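Local atomic coordinates of response regulator (Caulobacter vibrioides, PDB entry 3N0R), a protein that probably acts as an anti-anti-sigma factor in the stress response, its receiver domain being thought to control a sigma-like domain through phosphorylation. Residues R35-A40 against S116-L121; V52-E57 against A82-S87; L122-G127 against Q263-K268. The protein carries 1 engineered substitution. All blocks are in the same frame, centred on the assembly; numbering follows the deposited sequence.

Contact 1. Residues R35-A40 against S116-L121; sequences RRYARA and SRQAFL
Tyr37 meets helix 115-125 with one edge of its ring and with its hydroxyl. The methylene of Leu121 lies beside that edge, close to the ring plane, with Leu121 CB 3.8 Å from Tyr37 CE1 and 4.0 Å from Tyr37 CD1. At the end of the ring, Tyr37 OH sits against the root of Gln118, 3.7 Å from Gln118 CB, and the amide of Gln118 is turned 82° from the phenol plane. The backbone oxygen of Gln118 also lies near the ring's edge. One turn further along helix 31-42, Ala40 receives the end of Leu121: Leu121 CD1 is 4.1 Å from Ala40 C and 4.3 Å from Ala40 CB.

The tyrosine reaches over because CG stands anti to the backbone N (chi1 173°), carrying the ring out from its own helix toward the other. It bridges much of the separation between the two helical segments, which run roughly antiparallel, at 145°, with their axes 11.0 Å apart at closest. The contact thus packs helix 31-42, in the Sigma2 range, against helix 115-125, in the PhyR sigma-like range, inside the protein. Further out, Leu121 also packs on Ala269 and Gln273 of helix 264-277, while Phe120 and Arg117 lie against helix 141-156.

The polar ends look elsewhere. Tyr37 OH shares a hydrogen bond with His81, and the Gln118 amide nitrogen is held by Ala113. Between the segments the contact is therefore carried by van der Waals packing of buried side chains, the phenol oxygen included, while that hydroxyl is satisfied by a third helix, 72-84, which helps fix where the phenol ends.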
ATOM      1  N   ARG A  35       8.433  -2.497   0.803  1.00 13.18           N
ATOM      2  CA  ARG A  35       7.867  -1.987   2.058  1.00 13.60           C
ATOM      3  C   ARG A  35       6.490  -1.365   1.825  1.00 12.83           C
ATOM      4  O   ARG A  35       5.577  -1.604   2.601  1.00 13.30           O
ATOM      5  CB  ARG A  35       8.797  -0.994   2.766  1.00 13.37           C
ATOM      6  CG  ARG A  35      10.113  -1.605   3.236  1.00 14.04           C
ATOM      7  CD  ARG A  35      10.962  -0.611   4.050  1.00 15.30           C
ATOM      8  NE  ARG A  35      12.292  -1.184   4.255  1.00 15.98           N
ATOM      9  CZ  ARG A  35      13.392  -0.845   3.591  1.00 16.34           C
ATOM     10  NH1 ARG A  35      13.390   0.155   2.717  1.00 17.07           N
ATOM     11  NH2 ARG A  35      14.517  -1.509   3.820  1.00 18.42           N
ATOM     12  N   ARG A  36       6.327  -0.593   0.750  1.00 12.94           N
ATOM     13  CA  ARG A  36       5.023  -0.027   0.433  1.00 13.01           C
ATOM     14  C   ARG A  36       3.971  -1.131   0.291  1.00 12.38           C
ATOM     15  O   ARG A  36       2.873  -1.057   0.860  1.00 13.15           O
ATOM     16  CB  ARG A  36       5.088   0.819  -0.839  1.00 14.21           C
ATOM     17  CG  ARG A  36       3.732   1.365  -1.270  1.00 16.40           C
ATOM     18  CD  ARG A  36       3.845   2.195  -2.523  1.00 20.08           C
ATOM     19  NE  ARG A  36       4.337   1.397  -3.639  1.00 22.91           N
ATOM     20  CZ  ARG A  36       4.880   1.917  -4.731  1.00 26.52           C
ATOM     21  NH1 ARG A  36       5.000   3.233  -4.843  1.00 27.63           N
ATOM     22  NH2 ARG A  36       5.315   1.118  -5.697  1.00 28.01           N
ATOM     23  N   TYR A  37       4.315  -2.159  -0.475  1.00 12.70           N
ATOM     24  CA  TYR A  37       3.431  -3.306  -0.656  1.00 12.82           C
ATOM     25  C   TYR A  37       3.075  -3.952   0.681  1.00 12.56           C
ATOM     26  O   TYR A  37       1.901  -4.200   0.973  1.00 12.84           O
ATOM     27  CB  TYR A  37       4.120  -4.326  -1.572  1.00 13.29           C
ATOM     28  CG  TYR A  37       3.412  -5.656  -1.732  1.00 13.70           C
ATOM     29  CD1 TYR A  37       2.208  -5.759  -2.423  1.00 14.13           C
ATOM     30  CD2 TYR A  37       3.972  -6.820  -1.226  1.00 15.30           C
ATOM     31  CE1 TYR A  37       1.585  -6.981  -2.600  1.00 14.13           C
ATOM     32  CE2 TYR A  37       3.347  -8.051  -1.389  1.00 15.77           C
ATOM     33  CZ  TYR A  37       2.157  -8.122  -2.084  1.00 14.58           C
ATOM     34  OH  TYR A  37       1.525  -9.324  -2.274  1.00 16.19           O
ATOM     35  N   ALA A  38       4.093  -4.257   1.482  1.00 13.12           N
ATOM     36  CA  ALA A  38       3.891  -5.000   2.719  1.00 13.14           C
ATOM     37  C   ALA A  38       3.059  -4.204   3.718  1.00 12.70           C
ATOM     38  O   ALA A  38       2.227  -4.770   4.430  1.00 13.28           O
ATOM     39  CB  ALA A  38       5.231  -5.407   3.319  1.00 13.99           C
ATOM     40  N   ARG A  39       3.300  -2.898   3.789  1.00 12.34           N
ATOM     41  CA  ARG A  39       2.499  -2.034   4.650  1.00 13.79           C
ATOM     42  C   ARG A  39       1.045  -1.998   4.197  1.00 13.15           C
ATOM     43  O   ARG A  39       0.140  -2.073   5.018  1.00 13.77           O
ATOM     44  CB  ARG A  39       3.053  -0.609   4.654  1.00 14.22           C
ATOM     45  CG  ARG A  39       4.408  -0.461   5.302  1.00 14.29           C
ATOM     46  CD  ARG A  39       4.847   0.987   5.291  1.00 15.06           C
ATOM     47  NE  ARG A  39       6.266   1.115   5.587  1.00 15.28           N
ATOM     48  CZ  ARG A  39       6.941   2.253   5.518  1.00 14.25           C
ATOM     49  NH1 ARG A  39       6.328   3.399   5.217  1.00 15.64           N
ATOM     50  NH2 ARG A  39       8.243   2.238   5.746  1.00 15.94           N
ATOM     51  N   ALA A  40       0.811  -1.855   2.890  1.00 13.35           N
ATOM     52  CA  ALA A  40      -0.555  -1.801   2.380  1.00 13.98           C
ATOM     53  C   ALA A  40      -1.288  -3.123   2.566  1.00 13.80           C
ATOM     54  O   ALA A  40      -2.495  -3.137   2.813  1.00 14.32           O
ATOM     55  CB  ALA A  40      -0.567  -1.382   0.913  1.00 14.90           C
ATOM     56  N   SER A 116      -6.343 -13.278  -3.319  1.00 16.78           N
ATOM     57  CA  SER A 116      -6.987 -12.337  -4.235  1.00 15.82           C
ATOM     58  C   SER A 116      -6.465 -10.918  -4.021  1.00 14.89           C
ATOM     59  O   SER A 116      -6.185 -10.190  -4.976  1.00 15.36           O
ATOM     60  CB  SER A 116      -8.503 -12.367  -4.056  1.00 16.96           C
ATOM     61  OG  SER A 116      -8.841 -12.142  -2.700  1.00 17.94           O
ATOM     62  N   ARG A 117      -6.337 -10.525  -2.760  1.00 15.42           N
ATOM     63  CA  ARG A 117      -5.882  -9.177  -2.448  1.00 15.25           C
ATOM     64  C   ARG A 117      -4.402  -8.985  -2.780  1.00 14.15           C
ATOM     65  O   ARG A 117      -4.000  -7.918  -3.253  1.00 14.71           O
ATOM     66  CB  ARG A 117      -6.146  -8.845  -0.983  1.00 16.59           C
ATOM     67  CG  ARG A 117      -6.035  -7.374  -0.673  1.00 17.13           C
ATOM     68  CD  ARG A 117      -7.042  -6.518  -1.452  1.00 17.84           C
ATOM     69  NE  ARG A 117      -8.429  -6.931  -1.243  1.00 19.08           N
ATOM     70  CZ  ARG A 117      -9.333  -6.250  -0.537  1.00 19.42           C
ATOM     71  NH1 ARG A 117      -9.019  -5.095   0.045  1.00 20.20           N
ATOM     72  NH2 ARG A 117     -10.569  -6.722  -0.425  1.00 20.74           N
ATOM     73  N   GLN A 118      -3.602 -10.026  -2.574  1.00 13.92           N
ATOM     74  CA  GLN A 118      -2.211  -9.993  -2.992  1.00 13.64           C
ATOM     75  C   GLN A 118      -2.121  -9.751  -4.498  1.00 13.51           C
ATOM     76  O   GLN A 118      -1.369  -8.896  -4.942  1.00 13.87           O
ATOM     77  CB  GLN A 118      -1.524 -11.311  -2.641  1.00 14.22           C
ATOM     78  CG  GLN A 118      -1.476 -11.612  -1.160  1.00 14.88           C
ATOM     79  CD  GLN A 118      -1.138 -13.058  -0.901  1.00 15.00           C
ATOM     80  OE1 GLN A 118      -0.369 -13.660  -1.646  1.00 15.68           O
ATOM     81  NE2 GLN A 118      -1.721 -13.634   0.144  1.00 16.00           N
ATOM     82  N   ALA A 119      -2.883 -10.510  -5.281  1.00 13.84           N
ATOM     83  CA  ALA A 119      -2.836 -10.383  -6.736  1.00 14.31           C
ATOM     84  C   ALA A 119      -3.218  -8.967  -7.173  1.00 14.01           C
ATOM     85  O   ALA A 119      -2.589  -8.369  -8.051  1.00 14.53           O
ATOM     86  CB  ALA A 119      -3.744 -11.407  -7.399  1.00 15.23           C
ATOM     87  N   PHE A 120      -4.254  -8.425  -6.546  1.00 14.60           N
ATOM     88  CA  PHE A 120      -4.683  -7.083  -6.858  1.00 15.15           C
ATOM     89  C   PHE A 120      -3.628  -6.043  -6.492  1.00 13.78           C
ATOM     90  O   PHE A 120      -3.325  -5.153  -7.282  1.00 14.53           O
ATOM     91  CB  PHE A 120      -5.996  -6.769  -6.146  1.00 16.41           C
ATOM     92  CG  PHE A 120      -6.528  -5.423  -6.479  1.00 17.67           C
ATOM     93  CD1 PHE A 120      -7.235  -5.214  -7.658  1.00 20.52           C
ATOM     94  CD2 PHE A 120      -6.290  -4.347  -5.643  1.00 21.59           C
ATOM     95  CE1 PHE A 120      -7.701  -3.962  -7.987  1.00 23.91           C
ATOM     96  CE2 PHE A 120      -6.756  -3.092  -5.972  1.00 24.05           C
ATOM     97  CZ  PHE A 120      -7.463  -2.905  -7.142  1.00 24.23           C
ATOM     98  N   LEU A 121      -3.048  -6.143  -5.302  1.00 13.54           N
ATOM     99  CA  LEU A 121      -2.021  -5.171  -4.946  1.00 14.30           C
ATOM    100  C   LEU A 121      -0.756  -5.296  -5.807  1.00 13.50           C
ATOM    101  O   LEU A 121      -0.150  -4.283  -6.175  1.00 14.50           O
ATOM    102  CB  LEU A 121      -1.666  -5.239  -3.464  1.00 15.34           C
ATOM    103  CG  LEU A 121      -2.787  -4.839  -2.501  1.00 16.56           C
ATOM    104  CD1 LEU A 121      -2.249  -4.849  -1.076  1.00 18.12           C
ATOM    105  CD2 LEU A 121      -3.386  -3.476  -2.838  1.00 17.66           C
TER

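Contact 2. Residues V52-E57 against A82-S87; sequences VRVALE and AIWLSS
Ala55 and Ile83 are the residues whose backbones lie nearest across the contact, their CA atoms 7.2 Å apart. Ala55 belongs to helix 45-60, which runs on beyond Glu57, whereas Ile83 and Trp84 lie in the last turn of helix 72-84. Leu85 is the first residue there to leave helical geometry (phi -129°, psi 26°), and the chain then turns off through Ser86 and Ser87. Backbone hydrogen bonds tie Ala82 to Gly98 and Ile83 to Leu99, so this end of the helix is also joined to a later loop.

Ile83 reaches across with the tip of its longer branch: Ile83 CD1 is 3.7 Å from Ala55 CA and 3.9 Å from Ala55 CB, the small alanine letting the methyl come down onto the helix backbone. Trp84 offers the rim of its indole. Its CZ2 atom meets the outer end of Val54, facing CB from the side away from CA, with Val54 CB at 3.7 Å from Trp84 CZ2 and in the ring plane, and Val54 CG1 and CG2 at 3.8 and 3.9 Å from the same carbon. With CG beside the backbone N (chi1 -63°), the indole extends alongside Ile83, whose CG2 covers part of one face 3.5 Å above the plane, offset toward the rim.

Tyr51 stacks on the indole and accepts the Trp84 NE1 hydrogen at its backbone oxygen, and the Phe80 ring meets the indole with the planes at about 45°. This is apolar packing between consecutive helices, characteristic of the all-helical sigma2-like part of PhyR, to which helix 45-60 belongs.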
ATOM      1  N   VAL A  52       9.674  -7.279   5.537  1.00 12.95           N
ATOM      2  CA  VAL A  52      10.673  -7.002   4.522  1.00 13.15           C
ATOM      3  C   VAL A  52      12.099  -7.184   5.071  1.00 13.49           C
ATOM      4  O   VAL A  52      12.960  -7.770   4.409  1.00 13.81           O
ATOM      5  CB  VAL A  52      10.495  -5.594   3.929  1.00 13.45           C
ATOM      6  CG1 VAL A  52      11.689  -5.220   3.054  1.00 14.06           C
ATOM      7  CG2 VAL A  52       9.198  -5.520   3.149  1.00 13.92           C
ATOM      8  N   ARG A  53      12.356  -6.686   6.279  1.00 13.43           N
ATOM      9  CA  ARG A  53      13.683  -6.804   6.868  0.54 14.57           C
ATOM     10  C   ARG A  53      14.096  -8.272   7.005  1.00 14.24           C
ATOM     11  O   ARG A  53      15.243  -8.634   6.723  1.00 15.22           O
ATOM     12  CB  ARG A  53      13.733  -6.094   8.222  0.54 16.27           C
ATOM     13  CG  ARG A  53      15.134  -5.977   8.798  0.54 18.88           C
ATOM     14  CD  ARG A  53      15.143  -5.130  10.060  0.54 22.76           C
ATOM     15  NE  ARG A  53      14.343  -5.719  11.133  0.54 26.20           N
ATOM     16  CZ  ARG A  53      14.796  -6.637  11.983  0.54 28.78           C
ATOM     17  NH1 ARG A  53      16.041  -7.082  11.880  0.54 30.38           N
ATOM     18  NH2 ARG A  53      14.004  -7.115  12.935  0.54 29.18           N
ATOM     19  N   VAL A  54      13.162  -9.119   7.429  1.00 14.15           N
ATOM     20  CA  VAL A  54      13.439 -10.543   7.570  1.00 15.02           C
ATOM     21  C   VAL A  54      13.806 -11.157   6.216  1.00 14.94           C
ATOM     22  O   VAL A  54      14.771 -11.928   6.117  1.00 16.02           O
ATOM     23  CB  VAL A  54      12.236 -11.276   8.182  1.00 15.96           C
ATOM     24  CG1 VAL A  54      12.392 -12.795   8.028  1.00 17.33           C
ATOM     25  CG2 VAL A  54      12.067 -10.871   9.656  1.00 17.51           C
ATOM     26  N   ALA A  55      13.049 -10.823   5.168  1.00 14.35           N
ATOM     27  CA  ALA A  55      13.354 -11.349   3.835  1.00 15.06           C
ATOM     28  C   ALA A  55      14.740 -10.888   3.360  1.00 14.59           C
ATOM     29  O   ALA A  55      15.518 -11.676   2.805  1.00 15.99           O
ATOM     30  CB  ALA A  55      12.282 -10.926   2.841  1.00 16.18           C
ATOM     31  N   LEU A  56      15.047  -9.609   3.569  1.00 14.88           N
ATOM     32  CA  LEU A  56      16.349  -9.062   3.192  1.00 15.60           C
ATOM     33  C   LEU A  56      17.488  -9.800   3.893  1.00 15.86           C
ATOM     34  O   LEU A  56      18.464 -10.206   3.260  1.00 16.94           O
ATOM     35  CB  LEU A  56      16.414  -7.569   3.511  1.00 16.07           C
ATOM     36  CG  LEU A  56      17.783  -6.898   3.326  1.00 17.28           C
ATOM     37  CD1 LEU A  56      18.255  -7.014   1.882  1.00 19.08           C
ATOM     38  CD2 LEU A  56      17.717  -5.444   3.780  1.00 18.46           C
ATOM     39  N   GLU A  57      17.362  -9.968   5.205  1.00 15.94           N
ATOM     40  CA  GLU A  57      18.421 -10.622   5.971  1.00 17.29           C
ATOM     41  C   GLU A  57      18.603 -12.082   5.551  1.00 16.71           C
ATOM     42  O   GLU A  57      19.734 -12.578   5.499  1.00 17.92           O
ATOM     43  CB  GLU A  57      18.170 -10.513   7.475  1.00 18.80           C
ATOM     44  CG  GLU A  57      18.178  -9.084   8.005  1.00 21.57           C
ATOM     45  CD  GLU A  57      19.558  -8.547   8.311  1.00 27.03           C
ATOM     46  OE1 GLU A  57      20.563  -9.250   8.061  1.00 29.29           O
ATOM     47  OE2 GLU A  57      19.631  -7.404   8.812  1.00 30.15           O
ATOM     48  N   ALA A  82       7.234 -16.557  -0.394  1.00 14.01           N
ATOM     49  CA  ALA A  82       7.616 -17.867   0.145  1.00 14.96           C
ATOM     50  C   ALA A  82       7.723 -17.822   1.671  1.00 14.23           C
ATOM     51  O   ALA A  82       7.286 -18.743   2.369  1.00 14.96           O
ATOM     52  CB  ALA A  82       8.941 -18.336  -0.469  1.00 16.07           C
ATOM     53  N   ILE A  83       8.317 -16.748   2.187  1.00 13.48           N
ATOM     54  CA  ILE A  83       8.505 -16.615   3.624  1.00 13.90           C
ATOM     55  C   ILE A  83       7.186 -16.357   4.350  1.00 13.67           C
ATOM     56  O   ILE A  83       6.905 -17.011   5.352  1.00 15.08           O
ATOM     57  CB  ILE A  83       9.522 -15.505   3.969  1.00 14.05           C
ATOM     58  CG1 ILE A  83      10.910 -15.879   3.433  1.00 15.52           C
ATOM     59  CG2 ILE A  83       9.575 -15.270   5.468  1.00 14.71           C
ATOM     60  CD1 ILE A  83      11.927 -14.739   3.473  1.00 16.68           C
ATOM     61  N   TRP A  84       6.377 -15.427   3.833  1.00 13.20           N
ATOM     62  CA  TRP A  84       5.256 -14.885   4.599  1.00 13.33           C
ATOM     63  C   TRP A  84       3.861 -15.308   4.162  1.00 13.71           C
ATOM     64  O   TRP A  84       2.941 -15.276   4.980  1.00 15.00           O
ATOM     65  CB  TRP A  84       5.323 -13.347   4.635  1.00 13.62           C
ATOM     66  CG  TRP A  84       6.543 -12.827   5.326  1.00 13.28           C
ATOM     67  CD1 TRP A  84       7.633 -12.232   4.748  1.00 13.88           C
ATOM     68  CD2 TRP A  84       6.808 -12.884   6.729  1.00 13.72           C
ATOM     69  NE1 TRP A  84       8.561 -11.925   5.715  1.00 14.28           N
ATOM     70  CE2 TRP A  84       8.078 -12.316   6.940  1.00 14.00           C
ATOM     71  CE3 TRP A  84       6.091 -13.369   7.828  1.00 15.03           C
ATOM     72  CZ2 TRP A  84       8.645 -12.213   8.214  1.00 15.28           C
ATOM     73  CZ3 TRP A  84       6.657 -13.273   9.089  1.00 15.38           C
ATOM     74  CH2 TRP A  84       7.921 -12.701   9.273  1.00 15.49           C
ATOM     75  N   LEU A  85       3.697 -15.682   2.893  1.00 13.20           N
ATOM     76  CA  LEU A  85       2.359 -15.738   2.305  1.00 14.71           C
ATOM     77  C   LEU A  85       2.059 -17.062   1.604  1.00 15.23           C
ATOM     78  O   LEU A  85       1.204 -17.125   0.714  1.00 18.34           O
ATOM     79  CB  LEU A  85       2.160 -14.567   1.333  1.00 14.90           C
ATOM     80  CG  LEU A  85       2.205 -13.180   1.970  1.00 15.55           C
ATOM     81  CD1 LEU A  85       2.269 -12.099   0.893  1.00 16.90           C
ATOM     82  CD2 LEU A  85       0.997 -12.971   2.885  1.00 16.97           C
ATOM     83  N   SER A  86       2.720 -18.133   2.015  1.00 14.82           N
ATOM     84  CA  SER A  86       2.528 -19.411   1.340  1.00 17.21           C
ATOM     85  C   SER A  86       1.769 -20.439   2.167  1.00 19.51           C
ATOM     86  O   SER A  86       1.645 -21.587   1.755  1.00 22.84           O
ATOM     87  CB  SER A  86       3.874 -19.958   0.867  1.00 19.95           C
ATOM     88  OG  SER A  86       4.396 -19.121  -0.150  1.00 21.18           O
ATOM     89  N   SER A  87       1.247 -20.038   3.324  1.00 18.94           N
ATOM     90  CA  SER A  87       0.490 -20.975   4.144  1.00 21.73           C
ATOM     91  C   SER A  87      -0.676 -21.559   3.358  1.00 26.36           C
ATOM     92  O   SER A  87      -1.412 -20.829   2.693  1.00 29.14           O
ATOM     93  CB  SER A  87       0.003 -20.306   5.426  1.00 21.59           C
ATOM     94  OG  SER A  87       1.111 -19.990   6.243  1.00 21.51           O
TER

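Contact 3. Residues L122-G127 against Q263-K268; sequences LTALEG and QPETVK
Ala124 and Thr266 meet largely through the backbone oxygen of Ala124, in a very close approach of two helix segments: Leu125 CA and Thr266 CA are only 4.5 Å apart. Among the carbon-oxygen contacts, Thr266 CA lies 3.4 Å from Ala124 O as a bent CH...O interaction (124° at the hydrogen). Thr266 CG2 is equally close to Ala124 O, at 3.4 Å, and reaches on to Leu125 O at 3.8 Å. Thr266 N is near the same Ala124 oxygen, but the angle is too poor for a hydrogen bond.

Van der Waals contacts of methyl groups with oxygens flank this meeting point. The methyl of Ala124 rests against the backbone and side chain of Glu265, with Ala124 CB 3.7 Å from Glu265 O and 4.0 Å from Glu265 OE1. Leu125 CD1 touches Thr266 O at 3.9 Å.

The contact joins the sigma-like helix 115-125 to helix 264-277, which follows the edge strand 257-259 as the last helix of a receiver fold with strand order 2-1-3-4-5. On its far side, Val267 packs on Ile176 and Leu179 of helix 170-182.

Hydrogen bonds here shape each partner separately. Thr266 OG1, at chi1 71°, donates to the backbone oxygen of the N-cap residue Gln263 at 2.7 Å between the two oxygens, in the carbonyl plane and with a C=O...O angle of 148° at the Gln263 oxygen, which leaves the methyl facing helix 115-125. In that helix a wider pi-type turn spans 122-125, and Gly127 N bonds weakly to Thr123 O. Salt bridges lie outside the contact: Lys268 pairs with Asp156, and Glu126 with Arg36 and Arg73.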
ATOM      1  N   LEU A 122      -0.355  -6.521  -6.141  1.00 14.04           N
ATOM      2  CA  LEU A 122       0.843  -6.705  -6.958  1.00 14.23           C
ATOM      3  C   LEU A 122       0.696  -6.000  -8.305  1.00 14.09           C
ATOM      4  O   LEU A 122       1.652  -5.431  -8.820  1.00 14.82           O
ATOM      5  CB  LEU A 122       1.116  -8.199  -7.175  1.00 13.94           C
ATOM      6  CG  LEU A 122       1.668  -8.943  -5.955  1.00 13.88           C
ATOM      7  CD1 LEU A 122       1.643 -10.441  -6.181  1.00 14.78           C
ATOM      8  CD2 LEU A 122       3.078  -8.469  -5.585  1.00 14.78           C
ATOM      9  N   THR A 123      -0.503  -6.052  -8.875  1.00 14.02           N
ATOM     10  CA  THR A 123      -0.749  -5.450 -10.178  1.00 14.73           C
ATOM     11  C   THR A 123      -1.110  -3.968 -10.070  1.00 15.10           C
ATOM     12  O   THR A 123      -0.419  -3.113 -10.635  1.00 16.78           O
ATOM     13  CB  THR A 123      -1.797  -6.251 -10.985  1.00 15.20           C
ATOM     14  OG1 THR A 123      -2.996  -6.414 -10.217  1.00 15.40           O
ATOM     15  CG2 THR A 123      -1.234  -7.624 -11.382  1.00 16.79           C
ATOM     16  N   ALA A 124      -2.164  -3.650  -9.323  1.00 15.08           N
ATOM     17  CA  ALA A 124      -2.651  -2.269  -9.236  1.00 15.53           C
ATOM     18  C   ALA A 124      -1.746  -1.327  -8.429  1.00 15.33           C
ATOM     19  O   ALA A 124      -1.540  -0.180  -8.816  1.00 16.94           O
ATOM     20  CB  ALA A 124      -4.074  -2.245  -8.685  1.00 16.69           C
ATOM     21  N   LEU A 125      -1.239  -1.783  -7.289  1.00 15.25           N
ATOM     22  CA  LEU A 125      -0.384  -0.934  -6.458  1.00 15.65           C
ATOM     23  C   LEU A 125       1.069  -0.955  -6.919  1.00 15.56           C
ATOM     24  O   LEU A 125       1.704   0.091  -7.023  1.00 17.56           O
ATOM     25  CB  LEU A 125      -0.483  -1.328  -4.981  1.00 15.97           C
ATOM     26  CG  LEU A 125       0.249  -0.396  -4.008  1.00 17.11           C
ATOM     27  CD1 LEU A 125      -0.406   0.982  -3.962  1.00 21.01           C
ATOM     28  CD2 LEU A 125       0.278  -1.020  -2.632  1.00 17.44           C
ATOM     29  N   GLU A 126       1.587  -2.147  -7.201  1.00 14.64           N
ATOM     30  CA  GLU A 126       3.008  -2.300  -7.468  1.00 15.86           C
ATOM     31  C   GLU A 126       3.367  -2.281  -8.952  1.00 16.10           C
ATOM     32  O   GLU A 126       4.537  -2.174  -9.305  1.00 17.37           O
ATOM     33  CB  GLU A 126       3.532  -3.569  -6.797  1.00 18.09           C
ATOM     34  CG  GLU A 126       3.395  -3.507  -5.275  1.00 22.81           C
ATOM     35  CD  GLU A 126       4.135  -2.323  -4.678  1.00 25.23           C
ATOM     36  OE1 GLU A 126       5.329  -2.173  -5.000  1.00 28.67           O
ATOM     37  OE2 GLU A 126       3.538  -1.537  -3.892  1.00 26.47           O
ATOM     38  N   GLY A 127       2.366  -2.378  -9.822  1.00 15.45           N
ATOM     39  CA  GLY A 127       2.590  -2.279 -11.252  1.00 15.99           C
ATOM     40  C   GLY A 127       3.185  -3.497 -11.932  1.00 15.77           C
ATOM     41  O   GLY A 127       3.675  -3.391 -13.053  1.00 18.74           O
ATOM     42  N   GLN A 263      -0.978   7.558 -10.981  1.00 25.50           N
ATOM     43  CA  GLN A 263      -1.423   6.469 -11.836  1.00 27.51           C
ATOM     44  C   GLN A 263      -2.697   5.971 -11.186  1.00 25.44           C
ATOM     45  O   GLN A 263      -2.666   5.546 -10.037  1.00 25.05           O
ATOM     46  CB  GLN A 263      -0.386   5.351 -11.886  1.00 31.23           C
ATOM     47  CG  GLN A 263       0.807   5.667 -12.767  1.00 35.62           C
ATOM     48  CD  GLN A 263       1.742   4.487 -12.914  1.00 39.14           C
ATOM     49  OE1 GLN A 263       2.305   3.999 -11.933  1.00 40.34           O
ATOM     50  NE2 GLN A 263       1.907   4.012 -14.145  1.00 40.69           N
ATOM     51  N   PRO A 264      -3.826   6.043 -11.908  1.00 25.16           N
ATOM     52  CA  PRO A 264      -5.146   5.770 -11.321  1.00 24.86           C
ATOM     53  C   PRO A 264      -5.263   4.460 -10.544  1.00 22.41           C
ATOM     54  O   PRO A 264      -5.880   4.460  -9.484  1.00 22.00           O
ATOM     55  CB  PRO A 264      -6.074   5.760 -12.538  1.00 26.75           C
ATOM     56  CG  PRO A 264      -5.414   6.676 -13.503  1.00 28.15           C
ATOM     57  CD  PRO A 264      -3.933   6.469 -13.316  1.00 27.02           C
ATOM     58  N   GLU A 265      -4.703   3.366 -11.049  1.00 21.02           N
ATOM     59  CA  GLU A 265      -4.882   2.090 -10.368  1.00 20.15           C
ATOM     60  C   GLU A 265      -4.214   2.070  -9.001  1.00 18.09           C
ATOM     61  O   GLU A 265      -4.675   1.374  -8.100  1.00 18.01           O
ATOM     62  CB  GLU A 265      -4.394   0.923 -11.229  1.00 22.46           C
ATOM     63  CG  GLU A 265      -5.325   0.576 -12.388  1.00 27.73           C
ATOM     64  CD  GLU A 265      -6.626  -0.076 -11.924  1.00 33.15           C
ATOM     65  OE1 GLU A 265      -6.598  -1.276 -11.571  1.00 35.54           O
ATOM     66  OE2 GLU A 265      -7.676   0.606 -11.918  1.00 35.53           O
ATOM     67  N   THR A 266      -3.136   2.839  -8.832  1.00 18.06           N
ATOM     68  CA  THR A 266      -2.466   2.886  -7.535  1.00 17.77           C
ATOM     69  C   THR A 266      -3.315   3.617  -6.502  1.00 17.72           C
ATOM     70  O   THR A 266      -3.272   3.288  -5.324  1.00 17.34           O
ATOM     71  CB  THR A 266      -1.075   3.549  -7.601  1.00 19.13           C
ATOM     72  OG1 THR A 266      -1.203   4.960  -7.826  1.00 21.76           O
ATOM     73  CG2 THR A 266      -0.220   2.902  -8.683  1.00 20.75           C
ATOM     74  N   VAL A 267      -4.089   4.601  -6.953  1.00 18.10           N
ATOM     75  CA  VAL A 267      -4.994   5.322  -6.066  1.00 17.53           C
ATOM     76  C   VAL A 267      -6.156   4.424  -5.643  1.00 17.23           C
ATOM     77  O   VAL A 267      -6.531   4.390  -4.466  1.00 17.49           O
ATOM     78  CB  VAL A 267      -5.493   6.601  -6.736  1.00 19.17           C
ATOM     79  CG1 VAL A 267      -6.537   7.288  -5.866  1.00 20.22           C
ATOM     80  CG2 VAL A 267      -4.315   7.527  -6.996  1.00 20.25           C
ATOM     81  N   LYS A 268      -6.731   3.695  -6.597  1.00 16.84           N
ATOM     82  CA  LYS A 268      -7.769   2.721  -6.272  0.75 17.28           C
ATOM     83  C   LYS A 268      -7.262   1.733  -5.231  1.00 16.23           C
ATOM     84  O   LYS A 268      -7.963   1.411  -4.273  1.00 16.44           O
ATOM     85  CB  LYS A 268      -8.247   1.955  -7.512  0.75 18.92           C
ATOM     86  CG  LYS A 268      -9.164   0.779  -7.163  0.75 20.90           C
ATOM     87  CD  LYS A 268      -9.692   0.042  -8.394  0.75 23.77           C
ATOM     88  CE  LYS A 268     -10.825   0.805  -9.064  0.75 24.67           C
ATOM     89  NZ  LYS A 268     -11.805  -0.108  -9.717  0.75 24.66           N
TER

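From the N terminus, helix 31-42 opens contact 1, which stays open until helix 115-125. Within that span helix 45-60 meets helix 72-84, so contact 2 closes a short inner loop of the Sigma2 part. Val52 of contact 2 packs on Arg35 and Ala38 of contact 1, and Leu85 lies by Gln118 and Tyr37. Contact 3 starts where contact 1 ends, on the same helix, and closes only at 263-268, after the receiver's five strands. The two share more than a helix: Tyr37 packs on Leu122, and Leu121 O probably accepts a hydrogen bond from Glu126 N (2.9 Å). Contacts 1 and 2 thus knit the helical part together, and contact 3 ties it to the receiver.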